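Local atomic coordinates of lysine-sensitive aspartokinase 3 (Escherichia coli, PDB entry 2J0W), a protein that catalyses the ATP-dependent phosphorylation of L-aspartate to 4-phospho-L-aspartate, the first step of lysine biosynthesis, under feedback inhibition by lysine. Residues L313-S321 with E373-E381; V406-M417 with F429-V439. All coordinates share one frame; numbering follows the deposited sequence.

Interaction 1: residues L313-S321 with E373-E381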
# COMPACT_ATOMS: atom_id res chain seq x y z
N LEU A 313 9.12 3.39 -5.26
CA LEU A 313 9.26 3.05 -6.68
C LEU A 313 8.26 3.76 -7.58
O LEU A 313 7.04 3.62 -7.44
CB LEU A 313 9.14 1.55 -6.88
CG LEU A 313 10.31 0.74 -6.32
CD1 LEU A 313 10.12 -0.74 -6.66
CD2 LEU A 313 11.61 1.27 -6.91
N HIS A 314 8.80 4.52 -8.51
CA HIS A 314 8.01 5.24 -9.50
C HIS A 314 8.31 4.48 -10.78
O HIS A 314 9.35 3.84 -10.88
CB HIS A 314 8.49 6.69 -9.58
CG HIS A 314 8.38 7.43 -8.29
ND1 HIS A 314 7.19 7.92 -7.80
CD2 HIS A 314 9.33 7.77 -7.37
CE1 HIS A 314 7.40 8.52 -6.64
NE2 HIS A 314 8.69 8.44 -6.36
N SER A 315 7.41 4.52 -11.76
CA SER A 315 7.66 3.76 -12.98
C SER A 315 8.30 4.54 -14.12
O SER A 315 8.01 5.72 -14.33
CB SER A 315 6.36 3.15 -13.49
OG SER A 315 5.46 4.15 -13.88
N LEU A 316 9.18 3.87 -14.86
CA LEU A 316 9.81 4.51 -16.01
C LEU A 316 8.81 4.34 -17.16
O LEU A 316 9.17 4.32 -18.34
CB LEU A 316 11.17 3.88 -16.33
CG LEU A 316 12.32 4.38 -15.42
CD1 LEU A 316 13.64 3.77 -15.88
CD2 LEU A 316 12.40 5.91 -15.47
N ASN A 317 7.55 4.21 -16.75
CA ASN A 317 6.38 4.11 -17.62
C ASN A 317 6.47 3.18 -18.84
O ASN A 317 6.24 3.62 -19.96
CB ASN A 317 6.03 5.56 -18.05
CG ASN A 317 4.76 5.65 -18.87
OD1 ASN A 317 4.81 5.68 -20.10
ND2 ASN A 317 3.62 5.70 -18.20
N MET A 318 6.79 1.91 -18.63
CA MET A 318 6.87 1.01 -19.78
C MET A 318 5.97 -0.23 -19.74
O MET A 318 5.92 -0.99 -20.71
CB MET A 318 8.32 0.58 -20.03
CG MET A 318 8.97 -0.18 -18.91
SD MET A 318 10.70 -0.46 -19.33
CE MET A 318 11.38 1.16 -19.02
N LEU A 319 5.25 -0.44 -18.65
CA LEU A 319 4.34 -1.58 -18.56
C LEU A 319 3.04 -1.09 -17.92
O LEU A 319 3.00 -0.02 -17.32
CB LEU A 319 4.98 -2.69 -17.72
CG LEU A 319 6.38 -3.15 -18.16
CD1 LEU A 319 6.99 -4.01 -17.08
CD2 LEU A 319 6.31 -3.90 -19.49
N HIS A 320 1.95 -1.84 -18.06
CA HIS A 320 0.70 -1.39 -17.47
C HIS A 320 0.68 -1.69 -15.97
O HIS A 320 1.13 -2.75 -15.54
CB HIS A 320 -0.50 -1.99 -18.21
CG HIS A 320 -0.55 -3.49 -18.23
ND1 HIS A 320 -1.59 -4.19 -18.79
CD2 HIS A 320 0.29 -4.42 -17.71
CE1 HIS A 320 -1.41 -5.48 -18.61
NE2 HIS A 320 -0.27 -5.65 -17.96
N SER A 321 0.18 -0.74 -15.18
CA SER A 321 0.11 -0.88 -13.71
C SER A 321 -0.06 -2.32 -13.24
O SER A 321 0.64 -2.78 -12.33
CB SER A 321 -1.05 -0.06 -13.14
OG SER A 321 -2.24 -0.83 -13.11
N GLU A 373 18.14 -4.21 -11.73
CA GLU A 373 17.01 -4.88 -12.37
C GLU A 373 15.77 -4.00 -12.20
O GLU A 373 14.95 -3.88 -13.12
CB GLU A 373 16.73 -6.28 -11.79
CG GLU A 373 15.26 -6.66 -12.06
CD GLU A 373 14.91 -8.11 -11.83
OE1 GLU A 373 15.70 -8.86 -11.24
OE2 GLU A 373 13.79 -8.48 -12.26
N LEU A 374 15.66 -3.36 -11.04
CA LEU A 374 14.54 -2.49 -10.75
C LEU A 374 14.76 -1.09 -11.31
O LEU A 374 13.82 -0.46 -11.79
CB LEU A 374 14.34 -2.40 -9.23
CG LEU A 374 14.15 -3.72 -8.46
CD1 LEU A 374 13.99 -3.43 -6.99
CD2 LEU A 374 12.95 -4.47 -8.99
N SER A 375 16.00 -0.60 -11.26
CA SER A 375 16.29 0.75 -11.73
C SER A 375 15.85 1.03 -13.17
O SER A 375 15.45 2.16 -13.49
CB SER A 375 17.79 1.05 -11.60
OG SER A 375 18.22 0.93 -10.25
N ALA A 376 15.91 0.01 -14.02
CA ALA A 376 15.52 0.14 -15.43
C ALA A 376 14.02 -0.07 -15.60
O ALA A 376 13.38 0.62 -16.38
CB ALA A 376 16.29 -0.86 -16.28
N LEU A 377 13.48 -1.03 -14.86
CA LEU A 377 12.06 -1.32 -14.92
C LEU A 377 11.22 -0.20 -14.30
O LEU A 377 10.03 -0.09 -14.57
CB LEU A 377 11.76 -2.63 -14.19
CG LEU A 377 10.26 -2.85 -13.91
CD1 LEU A 377 9.51 -2.84 -15.23
CD2 LEU A 377 10.03 -4.16 -13.18
N CYS A 378 11.84 0.62 -13.47
CA CYS A 378 11.14 1.71 -12.80
C CYS A 378 12.10 2.50 -11.94
O CYS A 378 12.88 1.92 -11.20
CB CYS A 378 10.03 1.14 -11.91
SG CYS A 378 10.60 -0.06 -10.68
N ARG A 379 12.05 3.82 -12.05
CA ARG A 379 12.92 4.68 -11.25
C ARG A 379 12.82 4.30 -9.77
O ARG A 379 11.73 4.03 -9.25
CB ARG A 379 12.50 6.13 -11.43
CG ARG A 379 12.66 6.92 -10.15
CD ARG A 379 11.76 8.10 -10.15
NE ARG A 379 12.45 9.29 -10.60
CZ ARG A 379 11.85 10.46 -10.78
NH1 ARG A 379 10.55 10.58 -10.55
NH2 ARG A 379 12.56 11.51 -11.18
N VAL A 380 13.97 4.30 -9.08
CA VAL A 380 14.03 3.95 -7.66
C VAL A 380 14.39 5.13 -6.76
O VAL A 380 14.91 6.15 -7.20
CB VAL A 380 15.08 2.85 -7.40
CG1 VAL A 380 14.68 1.57 -8.11
CG2 VAL A 380 16.45 3.32 -7.87
N GLU A 381 14.09 4.95 -5.47
CA GLU A 381 14.38 5.95 -4.45
C GLU A 381 14.63 5.23 -3.14
O GLU A 381 13.98 4.21 -2.86
CB GLU A 381 13.20 6.90 -4.27
CG GLU A 381 13.11 8.00 -5.29
CD GLU A 381 12.11 9.07 -4.87
OE1 GLU A 381 12.35 9.73 -3.84
OE2 GLU A 381 11.09 9.24 -5.57
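His314 meets the 373-381 segment through both backbone and ring. Its N donates a hydrogen bond of 3.1 Å to Arg379 O, with an N-H...O angle of 152°. At the ring edge NE2 reaches Glu381 OE2 at 2.7 Å. The planes of ring and carboxylate are 23° apart, but the N-H points well off the oxygen (119°), so the bond is weak. Arg379 adds its aliphatic part, CD resting 3.6 Å from His314 CB, while the guanidinium plane stands steeply to the imidazole. A histidine suits this half-exposed place, offering an N-H to the acid and carbon to the arginine stem; it also touches Ala422 of the second subunit.

Next to this polar group, Leu313 lies alongside Val380, pointing the same way, with CD2 3.3 Å from Val380 CG1. Leu316 uses its branched end to cover the end of helix 368-377, CD1 sitting 3.2 Å from Ala376 O. Met318, a residue of the allosteric lysine site, lays CE 3.4 Å from the same carbonyl oxygen. Farther along, the CD1 methyls of Leu319 and Leu377 meet, the two side chains crossing at roughly a right angle.

Leu313 and Cys378 also pack on Val328 and Phe324 of helix 321-328, respectively, and Leu313 is backbone-bonded to Val349 of strand 348-353. The contact thus joins the exit of strand 299-313 to the turn between helix 368-377 and strand 380-384 in the ACT region.

Interaction 2: residues V406-M417 with F429-V439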
# COMPACT_ATOMS: atom_id res chain seq x y z
N VAL A 406 -4.33 10.24 17.07
CA VAL A 406 -2.93 9.93 16.81
C VAL A 406 -2.09 11.10 16.32
O VAL A 406 -0.96 11.29 16.78
CB VAL A 406 -2.78 8.80 15.75
CG1 VAL A 406 -1.35 8.76 15.23
CG2 VAL A 406 -3.15 7.45 16.35
N PHE A 407 -2.63 11.89 15.40
CA PHE A 407 -1.88 12.99 14.82
C PHE A 407 -2.13 14.36 15.44
O PHE A 407 -1.66 15.38 14.92
CB PHE A 407 -2.13 13.04 13.31
CG PHE A 407 -1.89 11.72 12.63
CD1 PHE A 407 -2.87 10.73 12.62
CD2 PHE A 407 -0.67 11.45 12.03
CE1 PHE A 407 -2.62 9.49 12.04
CE2 PHE A 407 -0.42 10.21 11.44
CZ PHE A 407 -1.40 9.23 11.44
N GLY A 408 -2.85 14.39 16.56
CA GLY A 408 -3.13 15.66 17.22
C GLY A 408 -1.91 16.21 17.94
O GLY A 408 -1.75 17.43 18.10
N VAL A 409 -1.02 15.30 18.34
CA VAL A 409 0.19 15.66 19.06
C VAL A 409 1.44 15.79 18.19
O VAL A 409 2.43 16.41 18.60
CB VAL A 409 0.51 14.59 20.12
CG1 VAL A 409 1.48 15.15 21.13
CG2 VAL A 409 -0.78 14.12 20.77
N LEU A 410 1.39 15.22 17.00
CA LEU A 410 2.53 15.21 16.08
C LEU A 410 2.65 16.40 15.15
O LEU A 410 3.40 16.35 14.18
CB LEU A 410 2.47 13.92 15.27
CG LEU A 410 2.07 12.75 16.18
CD1 LEU A 410 1.89 11.48 15.39
CD2 LEU A 410 3.14 12.58 17.24
N GLU A 411 1.93 17.47 15.46
CA GLU A 411 1.95 18.67 14.63
C GLU A 411 3.37 19.11 14.31
O GLU A 411 3.71 19.36 13.16
CB GLU A 411 1.21 19.81 15.32
CG GLU A 411 1.45 21.18 14.69
CD GLU A 411 0.66 22.27 15.36
OE1 GLU A 411 0.29 22.10 16.55
OE2 GLU A 411 0.42 23.31 14.71
N PRO A 412 4.22 19.20 15.34
CA PRO A 412 5.62 19.61 15.18
C PRO A 412 6.54 18.67 14.38
O PRO A 412 7.73 18.96 14.22
CB PRO A 412 6.08 19.78 16.62
CG PRO A 412 5.27 18.74 17.35
CD PRO A 412 3.91 18.97 16.76
N PHE A 413 6.00 17.57 13.87
CA PHE A 413 6.82 16.60 13.14
C PHE A 413 6.54 16.36 11.66
O PHE A 413 5.57 16.87 11.10
CB PHE A 413 6.75 15.25 13.85
CG PHE A 413 7.09 15.31 15.30
CD1 PHE A 413 6.16 14.91 16.25
CD2 PHE A 413 8.33 15.76 15.72
CE1 PHE A 413 6.47 14.94 17.61
CE2 PHE A 413 8.65 15.80 17.07
CZ PHE A 413 7.71 15.39 18.02
N ASN A 414 7.41 15.58 11.04
CA ASN A 414 7.24 15.25 9.64
C ASN A 414 6.81 13.81 9.50
O ASN A 414 7.60 12.90 9.71
CB ASN A 414 8.55 15.43 8.87
CG ASN A 414 8.47 14.87 7.46
OD1 ASN A 414 7.75 15.38 6.60
ND2 ASN A 414 9.21 13.79 7.21
N ILE A 415 5.55 13.59 9.16
CA ILE A 415 5.13 12.22 8.97
C ILE A 415 5.46 11.93 7.52
O ILE A 415 5.02 12.66 6.62
CB ILE A 415 3.66 12.09 9.27
CG1 ILE A 415 3.46 12.62 10.69
CG2 ILE A 415 3.22 10.64 9.11
CD1 ILE A 415 2.13 12.34 11.28
N ARG A 416 6.25 10.89 7.29
CA ARG A 416 6.70 10.52 5.96
C ARG A 416 5.88 9.46 5.24
O ARG A 416 5.88 9.39 4.00
CB ARG A 416 8.15 10.04 6.03
CG ARG A 416 8.72 9.59 4.70
CD ARG A 416 8.95 10.76 3.76
NE ARG A 416 9.51 10.32 2.48
CZ ARG A 416 8.79 9.86 1.46
NH1 ARG A 416 7.46 9.78 1.56
NH2 ARG A 416 9.39 9.45 0.36
N MET A 417 5.20 8.64 6.01
CA MET A 417 4.43 7.57 5.41
C MET A 417 3.36 7.16 6.40
O MET A 417 3.61 7.12 7.60
CB MET A 417 5.36 6.38 5.12
CG MET A 417 4.77 5.25 4.30
SD MET A 417 3.71 4.16 5.27
CE MET A 417 4.82 3.63 6.51
N PHE A 429 3.25 4.37 10.86
CA PHE A 429 3.74 5.50 10.12
C PHE A 429 5.22 5.75 10.39
O PHE A 429 5.75 5.31 11.41
CB PHE A 429 2.90 6.74 10.42
CG PHE A 429 2.92 7.16 11.85
CD1 PHE A 429 3.79 8.15 12.29
CD2 PHE A 429 2.03 6.61 12.75
CE1 PHE A 429 3.77 8.59 13.62
CE2 PHE A 429 1.99 7.03 14.08
CZ PHE A 429 2.87 8.03 14.52
N LEU A 430 5.88 6.42 9.46
CA LEU A 430 7.29 6.71 9.59
C LEU A 430 7.50 8.15 10.04
O LEU A 430 6.62 9.00 9.88
CB LEU A 430 8.02 6.49 8.26
CG LEU A 430 7.94 5.07 7.65
CD1 LEU A 430 8.86 4.99 6.43
CD2 LEU A 430 8.35 4.03 8.68
N VAL A 431 8.66 8.39 10.63
CA VAL A 431 9.08 9.72 11.10
C VAL A 431 10.60 9.68 11.12
O VAL A 431 11.19 8.62 11.33
CB VAL A 431 8.55 10.04 12.52
CG1 VAL A 431 7.04 9.94 12.56
CG2 VAL A 431 9.17 9.09 13.54
N PRO A 432 11.26 10.82 10.88
CA PRO A 432 12.72 10.78 10.90
C PRO A 432 13.25 10.20 12.22
O PRO A 432 12.75 10.51 13.29
CB PRO A 432 13.11 12.25 10.69
CG PRO A 432 11.91 12.99 11.23
CD PRO A 432 10.76 12.19 10.70
N GLY A 433 14.27 9.35 12.11
CA GLY A 433 14.87 8.71 13.26
C GLY A 433 15.03 9.53 14.54
O GLY A 433 14.52 9.13 15.59
N GLU A 434 15.72 10.66 14.47
CA GLU A 434 15.94 11.50 15.65
C GLU A 434 14.71 11.94 16.45
O GLU A 434 14.81 12.17 17.65
CB GLU A 434 16.76 12.75 15.28
CG GLU A 434 16.30 13.46 14.03
CD GLU A 434 16.66 12.71 12.76
OE1 GLU A 434 15.74 12.21 12.06
OE2 GLU A 434 17.87 12.60 12.46
N ASP A 435 13.56 12.05 15.79
CA ASP A 435 12.34 12.47 16.48
C ASP A 435 11.54 11.26 16.97
O ASP A 435 10.53 11.40 17.67
CB ASP A 435 11.45 13.31 15.54
CG ASP A 435 12.16 14.54 14.99
OD1 ASP A 435 11.59 15.20 14.09
OD2 ASP A 435 13.28 14.86 15.45
N ALA A 436 12.02 10.07 16.62
CA ALA A 436 11.35 8.82 16.97
C ALA A 436 10.79 8.68 18.39
O ALA A 436 9.58 8.56 18.58
CB ALA A 436 12.28 7.65 16.67
N GLU A 437 11.66 8.69 19.39
CA GLU A 437 11.20 8.52 20.76
C GLU A 437 10.30 9.63 21.30
O GLU A 437 9.31 9.34 21.99
CB GLU A 437 12.40 8.31 21.69
CG GLU A 437 13.21 7.08 21.34
CD GLU A 437 14.27 6.75 22.37
OE1 GLU A 437 14.94 7.68 22.86
OE2 GLU A 437 14.44 5.55 22.68
N GLN A 438 10.61 10.89 20.99
CA GLN A 438 9.78 11.99 21.47
C GLN A 438 8.33 11.79 20.99
O GLN A 438 7.37 12.15 21.68
CB GLN A 438 10.31 13.34 20.98
CG GLN A 438 9.61 14.51 21.65
CD GLN A 438 9.93 15.86 21.02
OE1 GLN A 438 9.40 16.89 21.42
NE2 GLN A 438 10.81 15.85 20.02
N VAL A 439 8.17 11.19 19.81
CA VAL A 439 6.85 10.92 19.27
C VAL A 439 6.19 9.83 20.12
O VAL A 439 5.06 9.98 20.57
CB VAL A 439 6.94 10.44 17.80
CG1 VAL A 439 5.59 9.94 17.32
CG2 VAL A 439 7.41 11.59 16.93
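Within the C-terminal ACT domain, the loop after helix 402-407 runs into strand 417-420, packing against strand 426-432 and the start of helix 436-448. Phe413 is held on two faces and an edge. Val439 CG2 lies over one face of its ring, a CH-pi contact 3.8 Å from the centroid and 22° off the normal, while Pro412 CG covers the opposite face. Gln438 brings its amide to the ring edge, the two planes nearly perpendicular, with NE2 3.7 Å from Phe413 CE2. A type I turn, closed by Phe413 N to Leu410 O, brings these two residues together; both side chains reach Val439. Leu410 divides its methyls: CD2 reaches Val439 CG1 at 3.6 Å, and CD1 reaches Phe429 CZ at 3.7 Å. With CG between the backbone N and the carbonyl carbon (chi1 61°), Phe429 sends its ring among Val406, Leu410 and Ile415, where a broad hydrocarbon surface suits a buried site.

Leu430 N gives a 3.0 Å bond to Met417 O, and Arg416 N a 3.2 Å bond to Leu430 O. Met417, bent at chi2 and chi3, curls CE to 3.6 Å from Leu430 CG. The Arg416 guanidinium leads away to a salt bridge with Glu383 and a hydrogen bond to Gly421 O of the second subunit.

Leu443 of helix 436-448 also touches Leu410 and Phe429, while strand 386-393 flanks strand 426-432 on its other edge.

How the interactions relate
Both contacts reach the same antiparallel sheet in the region required for homodimerization, with centres about 29 Å apart, yet they differ in burial. Interaction 1 is a surface contact: a loop wraps the end of a helix, and its polar part is a backbone bond with a weak histidine-glutamate pair beside aliphatic side chains. Interaction 2 is largely buried, a phenylalanine-rich core beside two backbone hydrogen bonds. The two belong to different parts of the ACT region, strand 299-313 leading into the first and also touching Arg416 of the second. Each meets the second subunit, and residues 313-321 include Met318 and Ser321 of the lysine inhibitor site.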